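Local coordinates for putative tagatose-6-phosphate ketose/aldose isomerase (PDB 3C3J), which is a putative isomerase of the SIS (sugar isomerase) family, with two alpha-beta SIS domains in one chain, at residues Arg29-Ile34 against Met179-Leu184; Leu54-Thr59 against Pro104-Ser109; Ala201-Ala206 against Ala339-Met344; Trp224-Tyr229 against Ala255-Ser260. One frame throughout, in Å; residues are numbered along the deposited sequence.

Contact 1: residues Arg29-Ile34 against Met179-Leu184; sequences RSLTNI and MMASCL
Ser182 sits at the middle of this helix pair, and Ser30, Leu31 and Ile34 all close on it from the other helix. The axes of 29-34 and 179-184 pass 9.5 Å apart at a crossing angle of -31°, and the backbones come nearest where the CA atoms of Leu31 and Ser182 are 6.3 Å apart. Ser182 gives up the most surface. Its OG, anti to the carbonyl carbon (chi1 -54°), lies beside its own backbone N. Ser30 OG lies 2.8 Å from Ser182 OG and may give it its proton, though that proton has another acceptor within reach. The buried Ser182 hydroxyl is itself satisfied within its own helix by the carbonyl O of Thr178, one turn earlier.

Leu31 leaves its helix at an angle to the facing one and reaches it with its tip: CD1 rests 3.9 Å from the carbonyl O of Ala181 and 4.2 Å from Ala181 CB. Ile34, one turn after Ser30, touches with the end of its longer branch, CD1 lying 3.7 Å from Ser182 O and 3.8 Å from Ser182 CB. Small residues, alanine and serine, thus line the 179-184 side and take the longer aliphatic tips. On its far flank Ala181 meets Phe340 of helix 335-356. The result is a buried pair running the same way at a clear crossing, in which helix 23-49 covers helix 174-187 of the first SIS domain, an alpha-beta unit with helices packed about a parallel sheet.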
loop_
_atom_site.group_PDB
_atom_site.type_symbol
_atom_site.label_atom_id
_atom_site.label_comp_id
_atom_site.label_asym_id
_atom_site.label_seq_id
_atom_site.Cartn_x
_atom_site.Cartn_y
_atom_site.Cartn_z
ATOM N N ARG A 29 -27.708 4.200 13.153
ATOM C CA ARG A 29 -27.724 3.702 14.506
ATOM C C ARG A 29 -26.408 4.028 15.202
ATOM O O ARG A 29 -26.420 4.525 16.325
ATOM C CB ARG A 29 -27.986 2.190 14.528
ATOM C CG ARG A 29 -29.460 1.858 14.571
ATOM C CD ARG A 29 -29.782 0.422 14.210
ATOM N NE ARG A 29 -29.100 -0.617 14.988
ATOM C CZ ARG A 29 -29.407 -0.979 16.225
ATOM N NH1 ARG A 29 -28.741 -1.974 16.798
ATOM N NH2 ARG A 29 -30.331 -0.331 16.925
ATOM N N SER A 30 -25.277 3.821 14.523
ATOM C CA SER A 30 -24.008 4.082 15.190
ATOM C C SER A 30 -23.824 5.590 15.456
ATOM O O SER A 30 -23.388 5.984 16.553
ATOM C CB SER A 30 -22.818 3.551 14.409
ATOM O OG SER A 30 -21.691 3.605 15.263
ATOM N N LEU A 31 -24.135 6.414 14.454
ATOM C CA LEU A 31 -23.943 7.879 14.566
ATOM C C LEU A 31 -24.892 8.516 15.575
ATOM O O LEU A 31 -24.500 9.433 16.294
ATOM C CB LEU A 31 -24.064 8.550 13.187
ATOM C CG LEU A 31 -22.742 8.604 12.378
ATOM C CD1 LEU A 31 -21.994 7.268 12.372
ATOM C CD2 LEU A 31 -22.944 9.147 10.951
ATOM N N THR A 32 -26.123 8.010 15.661
ATOM C CA THR A 32 -27.032 8.438 16.735
ATOM C C THR A 32 -26.517 7.995 18.129
ATOM O O THR A 32 -26.624 8.737 19.094
ATOM C CB THR A 32 -28.555 8.072 16.445
ATOM O OG1 THR A 32 -28.726 6.674 16.410
ATOM C CG2 THR A 32 -28.974 8.585 15.108
ATOM N N ASN A 33 -25.898 6.827 18.226
ATOM C CA ASN A 33 -25.221 6.449 19.480
ATOM C C ASN A 33 -24.077 7.399 19.862
ATOM O O ASN A 33 -23.890 7.752 21.026
ATOM C CB ASN A 33 -24.695 5.033 19.402
ATOM C CG ASN A 33 -24.255 4.519 20.738
ATOM O OD1 ASN A 33 -25.037 4.526 21.707
ATOM N ND2 ASN A 33 -22.993 4.086 20.825
ATOM N N ILE A 34 -23.292 7.784 18.868
ATOM C CA ILE A 34 -22.187 8.717 19.061
ATOM C C ILE A 34 -22.770 10.048 19.582
ATOM O O ILE A 34 -22.200 10.658 20.485
ATOM C CB ILE A 34 -21.376 8.873 17.748
ATOM C CG1 ILE A 34 -20.558 7.605 17.484
ATOM C CG2 ILE A 34 -20.490 10.149 17.766
ATOM C CD1 ILE A 34 -19.843 7.623 16.100
HETATM N N MSE A 179 -17.707 0.926 11.263
HETATM C CA MSE A 179 -16.517 1.421 11.945
HETATM C C MSE A 179 -15.948 2.645 11.243
HETATM O O MSE A 179 -15.570 3.601 11.912
HETATM C CB MSE A 179 -15.453 0.317 12.072
HETATM C CG MSE A 179 -15.837 -0.732 13.111
HETATM SE SE MSE A 179 -14.431 -2.065 13.474
HETATM C CE MSE A 179 -14.105 -2.658 11.687
HETATM N N MSE A 180 -15.922 2.620 9.907
HETATM C CA MSE A 180 -15.410 3.726 9.135
HETATM C C MSE A 180 -16.230 5.009 9.318
HETATM O O MSE A 180 -15.678 6.084 9.542
HETATM C CB MSE A 180 -15.330 3.371 7.651
HETATM C CG MSE A 180 -14.696 4.477 6.834
HETATM SE SE MSE A 180 -13.951 3.803 5.163
HETATM C CE MSE A 180 -15.585 2.973 4.371
ATOM N N ALA A 181 -17.547 4.884 9.202
ATOM C CA ALA A 181 -18.471 6.010 9.405
ATOM C C ALA A 181 -18.360 6.550 10.821
ATOM O O ALA A 181 -18.380 7.765 11.029
ATOM C CB ALA A 181 -19.907 5.577 9.126
ATOM N N SER A 182 -18.224 5.645 11.792
ATOM C CA SER A 182 -18.070 6.060 13.195
ATOM C C SER A 182 -16.786 6.879 13.416
ATOM O O SER A 182 -16.824 7.936 14.053
ATOM C CB SER A 182 -18.120 4.862 14.140
ATOM O OG SER A 182 -19.308 4.113 13.905
ATOM N N CYS A 183 -15.668 6.392 12.890
ATOM C CA CYS A 183 -14.394 7.096 13.014
ATOM C C CYS A 183 -14.457 8.498 12.400
ATOM O O CYS A 183 -14.053 9.457 13.032
ATOM C CB CYS A 183 -13.244 6.302 12.394
ATOM S SG CYS A 183 -11.612 6.977 12.845
ATOM N N LEU A 184 -15.023 8.611 11.201
ATOM C CA LEU A 184 -15.214 9.906 10.564
ATOM C C LEU A 184 -16.065 10.826 11.459
ATOM O O LEU A 184 -15.712 11.994 11.666
ATOM C CB LEU A 184 -15.866 9.716 9.195
ATOM C CG LEU A 184 -15.027 9.137 8.059
ATOM C CD1 LEU A 184 -15.962 8.774 6.871
ATOM C CD2 LEU A 184 -13.908 10.104 7.579
#

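Contact 2: residues Leu54-Thr59 against Pro104-Ser109; sequences LRIILT and PLLLIS
Ile56, Leu58 and Ile108 meet on one face of two parallel strands, while Ile57, Leu105 and Leu107 mesh on the other. On the first, Ile108 CD1 touches two partners at once: it is 3.3 Å from Ile56 CG2 and 3.4 Å from Leu58 CD1, both tighter than usual carbon contact. Ile108 cuts slantwise over Ile56 but runs beside Leu58, pointing the same way. CG1 of Ile108 is anti to the carbonyl carbon (chi1 -58°), beside the backbone N.

On the opposite face Ile57 meets two leucine methyls. Leu105 CD1 approaches its CG1 at 3.8 Å, and Leu107 CD1 meets its CG2 at the same distance; both leucines lie aslant to the isoleucine. Leu107 CD1 also reaches the Thr59 methyl CG2, 3.6 Å away, which sits between backbone N and carbonyl carbon (chi1 -165° for OG1). The hydroxyl of Thr59 is hydrogen-bonded to Val86 O.

Five backbone bonds join the strands, the last from Thr59 N to Ile108 O, 2.8 Å long and 165° at the hydrogen. With strands 82-85 and 133-139 on their outer flanks, they are inner neighbours in the five-stranded parallel sheet (order 2-1-3-4-5) of the first SIS domain. Buried N-H and C=O groups thus pair between the strands, while aliphatic groups make up the face of Ile56, Leu58 and Ile108 and the middle of the other, whose ends carry Arg55, Thr59 and Ser109.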
loop_
_atom_site.group_PDB
_atom_site.type_symbol
_atom_site.label_atom_id
_atom_site.label_comp_id
_atom_site.label_asym_id
_atom_site.label_seq_id
_atom_site.Cartn_x
_atom_site.Cartn_y
_atom_site.Cartn_z
ATOM N N LEU A 54 0.832 15.372 19.243
ATOM C CA LEU A 54 0.105 14.102 19.212
ATOM C C LEU A 54 0.205 13.442 17.845
ATOM O O LEU A 54 0.014 14.095 16.811
ATOM C CB LEU A 54 -1.369 14.297 19.582
ATOM C CG LEU A 54 -2.285 13.070 19.585
ATOM C CD1 LEU A 54 -1.943 12.150 20.724
ATOM C CD2 LEU A 54 -3.784 13.493 19.601
ATOM N N ARG A 55 0.534 12.150 17.857
ATOM C CA ARG A 55 0.370 11.269 16.684
ATOM C C ARG A 55 -0.916 10.471 16.861
ATOM O O ARG A 55 -1.217 9.988 17.965
ATOM C CB ARG A 55 1.551 10.315 16.547
ATOM C CG ARG A 55 2.723 10.870 15.758
ATOM C CD ARG A 55 3.233 12.197 16.263
ATOM N NE ARG A 55 4.286 12.736 15.384
ATOM C CZ ARG A 55 4.781 13.978 15.452
ATOM N NH1 ARG A 55 4.357 14.839 16.363
ATOM N NH2 ARG A 55 5.725 14.360 14.595
ATOM N N ILE A 56 -1.673 10.319 15.785
ATOM C CA ILE A 56 -2.886 9.520 15.819
ATOM C C ILE A 56 -2.698 8.427 14.769
ATOM O O ILE A 56 -2.514 8.718 13.606
ATOM C CB ILE A 56 -4.156 10.330 15.523
ATOM C CG1 ILE A 56 -4.285 11.575 16.429
ATOM C CG2 ILE A 56 -5.387 9.446 15.646
ATOM C CD1 ILE A 56 -5.458 12.453 16.068
ATOM N N ILE A 57 -2.723 7.170 15.195
ATOM C CA ILE A 57 -2.551 6.057 14.274
ATOM C C ILE A 57 -3.843 5.271 14.194
ATOM O O ILE A 57 -4.376 4.852 15.218
ATOM C CB ILE A 57 -1.368 5.146 14.674
ATOM C CG1 ILE A 57 -0.061 5.902 14.501
ATOM C CG2 ILE A 57 -1.352 3.841 13.832
ATOM C CD1 ILE A 57 1.204 5.151 14.949
ATOM N N LEU A 58 -4.341 5.070 12.982
ATOM C CA LEU A 58 -5.476 4.183 12.744
ATOM C C LEU A 58 -4.918 2.803 12.406
ATOM O O LEU A 58 -4.125 2.656 11.486
ATOM C CB LEU A 58 -6.322 4.697 11.577
ATOM C CG LEU A 58 -7.357 5.755 11.889
ATOM C CD1 LEU A 58 -6.715 7.046 12.412
ATOM C CD2 LEU A 58 -8.235 6.003 10.657
ATOM N N THR A 59 -5.333 1.787 13.152
ATOM C CA THR A 59 -4.787 0.455 12.956
ATOM C C THR A 59 -5.867 -0.637 12.929
ATOM O O THR A 59 -6.843 -0.596 13.687
ATOM C CB THR A 59 -3.696 0.144 14.023
ATOM O OG1 THR A 59 -2.937 -0.998 13.609
ATOM C CG2 THR A 59 -4.324 -0.104 15.450
ATOM N N PRO A 104 3.365 11.895 22.166
ATOM C CA PRO A 104 2.184 11.185 22.613
ATOM C C PRO A 104 1.534 10.475 21.421
ATOM O O PRO A 104 1.746 10.862 20.262
ATOM C CB PRO A 104 1.267 12.287 23.194
ATOM C CG PRO A 104 2.107 13.543 23.256
ATOM C CD PRO A 104 3.179 13.364 22.226
ATOM N N LEU A 105 0.813 9.405 21.714
ATOM C CA LEU A 105 0.098 8.642 20.702
ATOM C C LEU A 105 -1.350 8.391 21.105
ATOM O O LEU A 105 -1.637 8.029 22.245
ATOM C CB LEU A 105 0.789 7.293 20.506
ATOM C CG LEU A 105 0.116 6.249 19.613
ATOM C CD1 LEU A 105 -0.054 6.741 18.170
ATOM C CD2 LEU A 105 0.873 4.937 19.619
ATOM N N LEU A 106 -2.256 8.521 20.140
ATOM C CA LEU A 106 -3.616 8.060 20.268
ATOM C C LEU A 106 -3.761 6.946 19.235
ATOM O O LEU A 106 -3.637 7.198 18.032
ATOM C CB LEU A 106 -4.621 9.176 19.977
ATOM C CG LEU A 106 -6.101 8.751 19.946
ATOM C CD1 LEU A 106 -6.528 8.039 21.255
ATOM C CD2 LEU A 106 -7.040 9.937 19.601
ATOM N N LEU A 107 -3.997 5.739 19.703
ATOM C CA LEU A 107 -4.142 4.575 18.822
ATOM C C LEU A 107 -5.613 4.253 18.649
ATOM O O LEU A 107 -6.313 3.937 19.630
ATOM C CB LEU A 107 -3.403 3.350 19.380
ATOM C CG LEU A 107 -3.286 2.141 18.451
ATOM C CD1 LEU A 107 -2.447 2.493 17.191
ATOM C CD2 LEU A 107 -2.711 0.928 19.208
ATOM N N ILE A 108 -6.079 4.344 17.403
ATOM C CA ILE A 108 -7.459 4.002 17.061
ATOM C C ILE A 108 -7.452 2.566 16.513
ATOM O O ILE A 108 -6.927 2.307 15.433
ATOM C CB ILE A 108 -8.044 4.987 16.054
ATOM C CG1 ILE A 108 -7.981 6.410 16.617
ATOM C CG2 ILE A 108 -9.511 4.617 15.728
ATOM C CD1 ILE A 108 -8.017 7.443 15.547
ATOM N N SER A 109 -7.952 1.628 17.307
ATOM C CA SER A 109 -7.846 0.199 16.981
ATOM C C SER A 109 -9.203 -0.271 16.472
ATOM O O SER A 109 -10.178 -0.229 17.202
ATOM C CB SER A 109 -7.452 -0.612 18.226
ATOM O OG SER A 109 -6.080 -0.434 18.600
#

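Contact 3: residues Ala201-Ala206 against Ala339-Met344; sequences ADRCQA and AFCFLM
Cys204 points toward helix 339-344, and its short side chain has the largest share of the contact. From CB outward, the first neighbour is the selenomethionine Met344: Cys204 CB is 3.8 Å from Met344 CG and 4.1 Å from Met344 SE. The next atom is the tip. With SG anti to the carbonyl carbon (chi1 -71°), the sulfur lies against the backbone between two successive residues, 3.6 Å from Cys341 N and 3.7 Å from the carbonyl carbon of Phe340. Around the same sulfur gather Phe340 CB and Met344 CG, the latter 3.7 Å from Cys204 SG. Cys341 SG is 4.1 Å from Cys204 SG, far longer than a disulfide bond, so the two sulfurs simply pack.

The bend at chi2 (-58°) brings Met344 SE near Cys204 CB. Cys341 SG takes a second neighbour, Arg203 CD, 3.7 Å away. The arginine chain is extended from CG to NE and passes this sulfur on its way to a polar end held by others: NE is hydrogen-bonded to Pro328 O, and the guanidinium forms a cation-pi contact with Phe333.

The two helical segments run nearly parallel, 17° apart, with axes 9.4 Å from each other. Helix 198-210 thus lies against the face of helix 335-356 that carries Cys341 and Met344. Trp27 of helix 23-49 touches Cys204 and meets the Phe340 ring edge-to-face, while Met180 and Leu184 of helix 174-187 also pack on Phe340. Leu343 turns to helix 235-249, placing the contact among helices of both halves of the chain.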
loop_
_atom_site.group_PDB
_atom_site.type_symbol
_atom_site.label_atom_id
_atom_site.label_comp_id
_atom_site.label_asym_id
_atom_site.label_seq_id
_atom_site.Cartn_x
_atom_site.Cartn_y
_atom_site.Cartn_z
ATOM N N ALA A 201 -26.423 7.217 3.777
ATOM C CA ALA A 201 -27.271 6.071 4.050
ATOM C C ALA A 201 -28.404 6.011 3.031
ATOM O O ALA A 201 -28.681 4.957 2.496
ATOM C CB ALA A 201 -27.839 6.145 5.497
ATOM N N ASP A 202 -29.047 7.145 2.767
ATOM C CA ASP A 202 -30.131 7.207 1.758
ATOM C C ASP A 202 -29.660 6.759 0.354
ATOM O O ASP A 202 -30.332 6.015 -0.330
ATOM C CB ASP A 202 -30.693 8.636 1.623
ATOM C CG ASP A 202 -31.611 9.063 2.792
ATOM O OD1 ASP A 202 -31.942 8.241 3.680
ATOM O OD2 ASP A 202 -32.005 10.263 2.813
ATOM N N ARG A 203 -28.497 7.242 -0.063
ATOM C CA ARG A 203 -27.985 6.939 -1.373
ATOM C C ARG A 203 -27.576 5.489 -1.476
ATOM O O ARG A 203 -27.863 4.849 -2.459
ATOM C CB ARG A 203 -26.818 7.843 -1.713
ATOM C CG ARG A 203 -26.507 7.891 -3.173
ATOM C CD ARG A 203 -25.248 8.705 -3.375
ATOM N NE ARG A 203 -25.190 9.285 -4.694
ATOM C CZ ARG A 203 -24.246 10.132 -5.071
ATOM N NH1 ARG A 203 -23.267 10.458 -4.235
ATOM N NH2 ARG A 203 -24.275 10.652 -6.276
ATOM N N CYS A 204 -26.941 4.962 -0.427
ATOM C CA CYS A 204 -26.552 3.556 -0.427
ATOM C C CYS A 204 -27.779 2.632 -0.370
ATOM O O CYS A 204 -27.787 1.577 -1.019
ATOM C CB CYS A 204 -25.552 3.281 0.699
ATOM S SG CYS A 204 -23.944 4.043 0.337
ATOM N N GLN A 205 -28.817 3.041 0.349
ATOM C CA GLN A 205 -30.101 2.306 0.328
ATOM C C GLN A 205 -30.684 2.314 -1.091
ATOM O O GLN A 205 -31.178 1.291 -1.554
ATOM C CB GLN A 205 -31.082 2.898 1.358
ATOM C CG GLN A 205 -32.457 2.197 1.485
ATOM C CD GLN A 205 -32.381 0.851 2.206
ATOM O OE1 GLN A 205 -31.299 0.385 2.570
ATOM N NE2 GLN A 205 -33.542 0.204 2.396
ATOM N N ALA A 206 -30.612 3.449 -1.782
ATOM C CA ALA A 206 -31.047 3.525 -3.204
ATOM C C ALA A 206 -30.223 2.619 -4.140
ATOM O O ALA A 206 -30.771 2.026 -5.098
ATOM C CB ALA A 206 -31.029 4.972 -3.703
ATOM N N ALA A 339 -16.855 6.569 -0.893
ATOM C CA ALA A 339 -16.286 5.259 -0.611
ATOM C C ALA A 339 -17.401 4.279 -0.232
ATOM O O ALA A 339 -17.403 3.139 -0.672
ATOM C CB ALA A 339 -15.239 5.338 0.525
ATOM N N PHE A 340 -18.357 4.745 0.562
ATOM C CA PHE A 340 -19.504 3.918 0.991
ATOM C C PHE A 340 -20.344 3.436 -0.205
ATOM O O PHE A 340 -20.679 2.252 -0.320
ATOM C CB PHE A 340 -20.356 4.686 1.997
ATOM C CG PHE A 340 -19.640 4.945 3.292
ATOM C CD1 PHE A 340 -19.740 4.056 4.350
ATOM C CD2 PHE A 340 -18.856 6.071 3.450
ATOM C CE1 PHE A 340 -19.056 4.296 5.529
ATOM C CE2 PHE A 340 -18.168 6.327 4.652
ATOM C CZ PHE A 340 -18.259 5.440 5.675
ATOM N N CYS A 341 -20.640 4.349 -1.111
ATOM C CA CYS A 341 -21.369 4.035 -2.349
ATOM C C CYS A 341 -20.638 3.002 -3.206
ATOM O O CYS A 341 -21.240 2.028 -3.627
ATOM C CB CYS A 341 -21.572 5.291 -3.178
ATOM S SG CYS A 341 -22.346 6.696 -2.283
ATOM N N PHE A 342 -19.343 3.208 -3.448
ATOM C CA PHE A 342 -18.573 2.264 -4.272
ATOM C C PHE A 342 -18.548 0.876 -3.643
ATOM O O PHE A 342 -18.706 -0.126 -4.342
ATOM C CB PHE A 342 -17.149 2.757 -4.494
ATOM C CG PHE A 342 -17.061 4.046 -5.281
ATOM C CD1 PHE A 342 -17.642 4.153 -6.540
ATOM C CD2 PHE A 342 -16.386 5.139 -4.767
ATOM C CE1 PHE A 342 -17.557 5.346 -7.266
ATOM C CE2 PHE A 342 -16.286 6.329 -5.481
ATOM C CZ PHE A 342 -16.879 6.432 -6.742
ATOM N N LEU A 343 -18.365 0.822 -2.328
ATOM C CA LEU A 343 -18.338 -0.435 -1.614
ATOM C C LEU A 343 -19.632 -1.254 -1.760
ATOM O O LEU A 343 -19.570 -2.473 -1.807
ATOM C CB LEU A 343 -17.978 -0.214 -0.126
ATOM C CG LEU A 343 -16.481 0.052 0.087
ATOM C CD1 LEU A 343 -16.214 0.404 1.547
ATOM C CD2 LEU A 343 -15.553 -1.102 -0.393
HETATM N N MSE A 344 -20.779 -0.585 -1.845
HETATM C CA MSE A 344 -22.059 -1.282 -2.074
HETATM C C MSE A 344 -21.982 -2.151 -3.329
HETATM O O MSE A 344 -22.401 -3.319 -3.293
HETATM C CB MSE A 344 -23.235 -0.291 -2.201
HETATM C CG MSE A 344 -23.467 0.602 -0.986
HETATM SE SE MSE A 344 -23.804 -0.410 0.713
HETATM C CE MSE A 344 -21.936 -0.411 1.454
#

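Contact 4: residues Trp224-Tyr229 against Ala255-Ser260; sequences WKRIVY and AAFYDS
Strands 226-229 and 255-259 run parallel, their axes 4.6 Å apart, and five backbone hydrogen bonds join them. The bond from Ile227 N to Ala255 O is 2.8 Å long, whereas Ala255 N sits above the carbonyl plane of Lys225 O, 3.2 Å away with an N-H...O angle of 140°.

Phe257 buries the most surface. Its ring presents an edge to the neighbouring strand: CD2 is 3.5 Å from Ile227 O, and CE2 is 4.0 Å from Arg226 CB, both partners lying near the ring plane. The Arg226 chain slants past the ring, with the guanidinium turned 64° from the plane of Phe257. Val228 CG2 comes in at 4.1 Å from Phe257 CD2. On the other face Ile227 CG2, placed between backbone N and carbonyl carbon (chi1 -177° for CG1), meets Ala256 CB at 3.5 Å.

These strands belong to the beta-alpha-beta unit made with helix 235-249. The second subunit packs against edge strand 255-259 and Arg226: Phe257 and Tyr258 meet Phe257 and Tyr258 of the second subunit, the phenylalanine rings nearly parallel, and Arg226 NH2 bonds to Gly252 O of that subunit and to Leu271 O of its own chain. Backbone pairing thus supports an aromatic and aliphatic surface at the dimer interface, where the arginine charge is probably offset by carbonyl oxygens and, through a long, weak ion pair, by Asp273.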
loop_
_atom_site.group_PDB
_atom_site.type_symbol
_atom_site.label_atom_id
_atom_site.label_comp_id
_atom_site.label_asym_id
_atom_site.label_seq_id
_atom_site.Cartn_x
_atom_site.Cartn_y
_atom_site.Cartn_z
ATOM N N TRP A 224 -14.586 -13.445 -16.853
ATOM C CA TRP A 224 -13.334 -12.782 -16.501
ATOM C C TRP A 224 -12.522 -13.659 -15.542
ATOM O O TRP A 224 -13.085 -14.445 -14.771
ATOM C CB TRP A 224 -13.576 -11.383 -15.907
ATOM C CG TRP A 224 -14.837 -11.258 -15.160
ATOM C CD1 TRP A 224 -15.210 -11.973 -14.070
ATOM C CD2 TRP A 224 -15.921 -10.392 -15.467
ATOM N NE1 TRP A 224 -16.452 -11.599 -13.664
ATOM C CE2 TRP A 224 -16.917 -10.624 -14.504
ATOM C CE3 TRP A 224 -16.142 -9.432 -16.457
ATOM C CZ2 TRP A 224 -18.121 -9.936 -14.492
ATOM C CZ3 TRP A 224 -17.344 -8.749 -16.455
ATOM C CH2 TRP A 224 -18.317 -9.007 -15.483
ATOM N N LYS A 225 -11.201 -13.533 -15.645
ATOM C CA LYS A 225 -10.228 -14.221 -14.802
ATOM C C LYS A 225 -9.460 -13.254 -13.886
ATOM O O LYS A 225 -8.761 -13.680 -12.955
ATOM C CB LYS A 225 -9.186 -14.892 -15.684
ATOM C CG LYS A 225 -9.756 -15.950 -16.628
ATOM C CD LYS A 225 -9.995 -17.257 -15.923
ATOM C CE LYS A 225 -10.169 -18.409 -16.945
ATOM N NZ LYS A 225 -8.992 -18.527 -17.869
ATOM N N ARG A 226 -9.536 -11.970 -14.192
ATOM C CA ARG A 226 -8.867 -10.941 -13.383
ATOM C C ARG A 226 -9.818 -9.792 -13.207
ATOM O O ARG A 226 -10.560 -9.436 -14.131
ATOM C CB ARG A 226 -7.595 -10.437 -14.055
ATOM C CG ARG A 226 -6.581 -11.542 -14.349
ATOM C CD ARG A 226 -5.339 -11.016 -15.037
ATOM N NE ARG A 226 -4.294 -12.040 -15.118
ATOM C CZ ARG A 226 -3.087 -11.856 -15.667
ATOM N NH1 ARG A 226 -2.216 -12.853 -15.687
ATOM N NH2 ARG A 226 -2.749 -10.685 -16.188
ATOM N N ILE A 227 -9.794 -9.224 -12.010
ATOM C CA ILE A 227 -10.491 -7.991 -11.751
ATOM C C ILE A 227 -9.524 -6.981 -11.154
ATOM O O ILE A 227 -8.693 -7.328 -10.314
ATOM C CB ILE A 227 -11.741 -8.190 -10.848
ATOM C CG1 ILE A 227 -12.479 -6.863 -10.670
ATOM C CG2 ILE A 227 -11.391 -8.798 -9.514
ATOM C CD1 ILE A 227 -13.897 -7.021 -10.164
ATOM N N VAL A 228 -9.619 -5.745 -11.632
ATOM C CA VAL A 228 -8.818 -4.657 -11.122
ATOM C C VAL A 228 -9.744 -3.529 -10.721
ATOM O O VAL A 228 -10.552 -3.057 -11.541
ATOM C CB VAL A 228 -7.818 -4.078 -12.148
ATOM C CG1 VAL A 228 -6.879 -3.028 -11.408
ATOM C CG2 VAL A 228 -7.040 -5.176 -12.820
ATOM N N TYR A 229 -9.613 -3.093 -9.467
ATOM C CA TYR A 229 -10.290 -1.876 -9.010
ATOM C C TYR A 229 -9.313 -0.727 -8.915
ATOM O O TYR A 229 -8.212 -0.895 -8.366
ATOM C CB TYR A 229 -10.941 -2.099 -7.635
ATOM C CG TYR A 229 -12.168 -2.989 -7.637
ATOM C CD1 TYR A 229 -13.439 -2.461 -7.880
ATOM C CD2 TYR A 229 -12.071 -4.334 -7.308
ATOM C CE1 TYR A 229 -14.580 -3.264 -7.837
ATOM C CE2 TYR A 229 -13.187 -5.145 -7.261
ATOM C CZ TYR A 229 -14.448 -4.604 -7.525
ATOM O OH TYR A 229 -15.557 -5.408 -7.466
ATOM N N ALA A 255 -8.665 -13.731 -9.713
ATOM C CA ALA A 255 -7.515 -12.930 -9.293
ATOM C C ALA A 255 -7.964 -11.468 -9.210
ATOM O O ALA A 255 -8.614 -10.958 -10.129
ATOM C CB ALA A 255 -6.347 -13.079 -10.293
ATOM N N ALA A 256 -7.611 -10.789 -8.126
ATOM C CA ALA A 256 -8.023 -9.393 -7.929
ATOM C C ALA A 256 -6.841 -8.483 -7.583
ATOM O O ALA A 256 -5.939 -8.860 -6.833
ATOM C CB ALA A 256 -9.147 -9.286 -6.871
ATOM N N PHE A 257 -6.873 -7.284 -8.158
ATOM C CA PHE A 257 -5.793 -6.294 -8.073
ATOM C C PHE A 257 -6.402 -4.944 -7.760
ATOM O O PHE A 257 -7.582 -4.705 -8.006
ATOM C CB PHE A 257 -5.031 -6.206 -9.395
ATOM C CG PHE A 257 -4.559 -7.515 -9.905
ATOM C CD1 PHE A 257 -3.313 -8.012 -9.557
ATOM C CD2 PHE A 257 -5.375 -8.285 -10.731
ATOM C CE1 PHE A 257 -2.881 -9.253 -10.017
ATOM C CE2 PHE A 257 -4.950 -9.533 -11.195
ATOM C CZ PHE A 257 -3.707 -10.007 -10.840
ATOM N N TYR A 258 -5.594 -4.055 -7.210
ATOM C CA TYR A 258 -6.011 -2.666 -6.971
ATOM C C TYR A 258 -4.874 -1.715 -7.293
ATOM O O TYR A 258 -3.699 -2.087 -7.227
ATOM C CB TYR A 258 -6.414 -2.460 -5.505
ATOM C CG TYR A 258 -5.302 -2.795 -4.551
ATOM C CD1 TYR A 258 -4.448 -1.802 -4.051
ATOM C CD2 TYR A 258 -5.069 -4.110 -4.168
ATOM C CE1 TYR A 258 -3.398 -2.126 -3.186
ATOM C CE2 TYR A 258 -4.002 -4.440 -3.308
ATOM C CZ TYR A 258 -3.184 -3.439 -2.818
ATOM O OH TYR A 258 -2.138 -3.757 -1.959
ATOM N N ASP A 259 -5.220 -0.472 -7.548
ATOM C CA ASP A 259 -4.235 0.595 -7.726
ATOM C C ASP A 259 -4.946 1.924 -7.804
ATOM O O ASP A 259 -6.172 1.989 -7.715
ATOM C CB ASP A 259 -3.401 0.393 -8.998
ATOM C CG ASP A 259 -1.921 0.810 -8.832
ATOM O OD1 ASP A 259 -1.592 1.860 -8.224
ATOM O OD2 ASP A 259 -1.067 0.081 -9.371
ATOM N N SER A 260 -4.169 2.987 -7.949
ATOM C CA SER A 260 -4.722 4.279 -8.301
ATOM C C SER A 260 -4.680 4.385 -9.827
ATOM O O SER A 260 -3.866 3.735 -10.461
ATOM C CB SER A 260 -3.920 5.414 -7.695
ATOM O OG SER A 260 -2.637 5.441 -8.246
#

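How the contacts relate
Contacts 2 and 4 lie in two different five-stranded parallel sheets, one in each SIS domain, with centres 31 Å apart on opposite sides of the chain's centre. Contacts 1 and 3 are the helical pairs between them, their centres 15 Å apart, and they touch where Phe340 packs on Met180, Ala181 and Leu184. Contact 1 also reaches contact 2, through Cys183 SG against Leu58 and Ile108. Along the chain, contact 2 is nested within the loop closed by contact 1, and contact 4 within that closed by contact 3. In sequence each sheet pairing thus falls within the loop closed by a helix pair, and the two helix pairs meet in the middle, joining the halves of the protein.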